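Local coordinates for protein N-acetylgalactosaminyltransferase 7 (Homo sapiens, PDB 6IWR) that belongs to the polypeptide GalNAc-transferase family, pairing a GT-A-type glycosyltransferase domain with a ricin-type beta-trefoil lectin domain, at residues A256-D261 with L331-R336. Residues are numbered along the deposited sequence; the frame is centred on the assembly and turned at random.
Sequences APISKD and LFAIER
Of residues 256-261, I258 alone touches strand 332-335, and its two branches divide the work. With CG1 anti to the carbonyl carbon (chi1 -48°) and the chain extended beyond it, CD1 settles over A333, 3.7 Å from A333 CB and 3.6 Å from A333 O. CG2, anti to the backbone N, meets the next residue that faces the helix: I258 CG2 lies 3.8 Å from E335 CB. A beta-branched side chain suits this place because it can touch two strand residues at once, while the small methyl of A333 lets the helix come close, the axes of 256-260 and 332-335 passing 8.8 Å apart. I334, between them, points its CB to the other face.

E335 offers I258 only the foot of its side chain. Its OE2 forms a salt bridge with R262, just past the helix. E335 holds the N-cap position of helix 336-342, and its OE1 caps that end by accepting a hydrogen bond from F338 N. Glutamate thus joins an apolar stem to a charged end. The two short segments run nearly parallel, at 18°, with helix 251-260 packed on the central mixed sheet, the layered alpha/beta arrangement of a GT-A glycosyltransferase fold.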
loop_
_atom_site.group_PDB
_atom_site.type_symbol
_atom_site.label_atom_id
_atom_site.label_comp_id
_atom_site.label_asym_id
_atom_site.label_seq_id
_atom_site.Cartn_x
_atom_site.Cartn_y
_atom_site.Cartn_z
ATOM N N ALA A 256 -12.666 32.846 -23.487
ATOM C CA ALA A 256 -13.546 34.010 -23.475
ATOM C C ALA A 256 -13.292 34.886 -22.256
ATOM O O ALA A 256 -13.084 36.099 -22.417
ATOM C CB ALA A 256 -15.012 33.564 -23.567
ATOM N N PRO A 257 -13.273 34.366 -21.035
ATOM C CA PRO A 257 -13.099 35.276 -19.887
ATOM C C PRO A 257 -11.795 36.061 -19.945
ATOM O O PRO A 257 -11.798 37.264 -19.650
ATOM C CB PRO A 257 -13.186 34.348 -18.666
ATOM C CG PRO A 257 -13.385 32.964 -19.197
ATOM C CD PRO A 257 -13.580 32.981 -20.658
ATOM N N ILE A 258 -10.690 35.435 -20.364
ATOM C CA ILE A 258 -9.416 36.155 -20.469
ATOM C C ILE A 258 -9.496 37.255 -21.517
ATOM O O ILE A 258 -8.818 38.281 -21.412
ATOM C CB ILE A 258 -8.263 35.185 -20.791
ATOM C CG1 ILE A 258 -8.322 33.970 -19.859
ATOM C CG2 ILE A 258 -6.924 35.893 -20.699
ATOM C CD1 ILE A 258 -7.388 32.887 -20.248
ATOM N N SER A 259 -10.322 37.063 -22.541
ATOM C CA SER A 259 -10.463 38.074 -23.580
ATOM C C SER A 259 -11.261 39.288 -23.100
ATOM O O SER A 259 -11.010 40.399 -23.571
ATOM C CB SER A 259 -11.099 37.449 -24.822
ATOM O OG SER A 259 -10.428 36.244 -25.191
ATOM N N LYS A 260 -12.243 39.120 -22.190
ATOM C CA LYS A 260 -12.848 40.321 -21.595
ATOM C C LYS A 260 -11.822 41.046 -20.743
ATOM O O LYS A 260 -11.761 42.279 -20.746
ATOM C CB LYS A 260 -14.107 40.024 -20.745
ATOM C CG LYS A 260 -15.381 40.809 -21.226
ATOM C CD LYS A 260 -16.390 41.502 -20.189
ATOM C CE LYS A 260 -17.449 42.519 -20.926
ATOM N NZ LYS A 260 -18.878 42.151 -21.514
ATOM N N ASP A 261 -10.946 40.294 -20.082
ATOM C CA ASP A 261 -10.194 40.802 -18.935
ATOM C C ASP A 261 -8.893 40.018 -18.812
ATOM O O ASP A 261 -8.911 38.853 -18.408
ATOM C CB ASP A 261 -11.047 40.671 -17.674
ATOM C CG ASP A 261 -10.331 41.121 -16.414
ATOM O OD1 ASP A 261 -9.088 41.271 -16.393
ATOM O OD2 ASP A 261 -11.038 41.312 -15.411
ATOM N N LEU A 331 -3.287 22.197 -15.563
ATOM C CA LEU A 331 -4.029 22.681 -16.719
ATOM C C LEU A 331 -4.620 24.042 -16.377
ATOM O O LEU A 331 -5.434 24.154 -15.456
ATOM C CB LEU A 331 -5.153 21.709 -17.128
ATOM C CG LEU A 331 -4.936 20.186 -17.085
ATOM C CD1 LEU A 331 -6.169 19.411 -17.636
ATOM C CD2 LEU A 331 -3.652 19.721 -17.753
ATOM N N PHE A 332 -4.221 25.065 -17.113
ATOM C CA PHE A 332 -4.824 26.382 -16.932
ATOM C C PHE A 332 -4.517 27.233 -18.164
ATOM O O PHE A 332 -3.768 26.826 -19.061
ATOM C CB PHE A 332 -4.350 27.048 -15.627
ATOM C CG PHE A 332 -2.874 27.351 -15.582
ATOM C CD1 PHE A 332 -1.955 26.355 -15.283
ATOM C CD2 PHE A 332 -2.409 28.637 -15.806
ATOM C CE1 PHE A 332 -0.609 26.608 -15.221
ATOM C CE2 PHE A 332 -1.040 28.903 -15.747
ATOM C CZ PHE A 332 -0.142 27.868 -15.451
ATOM N N ALA A 333 -5.100 28.427 -18.190
ATOM C CA ALA A 333 -4.853 29.423 -19.227
ATOM C C ALA A 333 -4.676 30.786 -18.567
ATOM O O ALA A 333 -5.462 31.153 -17.687
ATOM C CB ALA A 333 -6.015 29.443 -20.234
ATOM N N ILE A 334 -3.619 31.514 -18.955
ATOM C CA ILE A 334 -3.430 32.919 -18.597
ATOM C C ILE A 334 -3.005 33.664 -19.837
ATOM O O ILE A 334 -2.333 33.115 -20.715
ATOM C CB ILE A 334 -2.355 33.213 -17.525
ATOM C CG1 ILE A 334 -1.346 32.110 -17.368
ATOM C CG2 ILE A 334 -2.927 33.682 -16.176
ATOM C CD1 ILE A 334 -0.567 32.444 -16.072
ATOM N N GLU A 335 -3.346 34.956 -19.861
ATOM C CA GLU A 335 -2.764 35.831 -20.860
ATOM C C GLU A 335 -1.254 35.870 -20.654
ATOM O O GLU A 335 -0.764 35.925 -19.523
ATOM C CB GLU A 335 -3.378 37.218 -20.766
ATOM C CG GLU A 335 -3.211 38.064 -21.999
ATOM C CD GLU A 335 -2.550 39.390 -21.676
ATOM O OE1 GLU A 335 -1.482 39.350 -21.018
ATOM O OE2 GLU A 335 -3.116 40.457 -22.059
ATOM N N ARG A 336 -0.502 35.772 -21.727
ATOM C CA ARG A 336 0.923 35.559 -21.616
ATOM C C ARG A 336 1.705 36.672 -20.935
ATOM O O ARG A 336 2.606 36.419 -20.172
ATOM C CB ARG A 336 1.501 35.267 -22.988
ATOM C CG ARG A 336 2.907 34.736 -22.942
ATOM C CD ARG A 336 3.545 34.838 -24.289
ATOM N NE ARG A 336 4.914 34.395 -24.266
ATOM C CZ ARG A 336 5.939 35.216 -24.302
ATOM N NH1 ARG A 336 5.722 36.508 -24.344
ATOM N NH2 ARG A 336 7.163 34.748 -24.281
#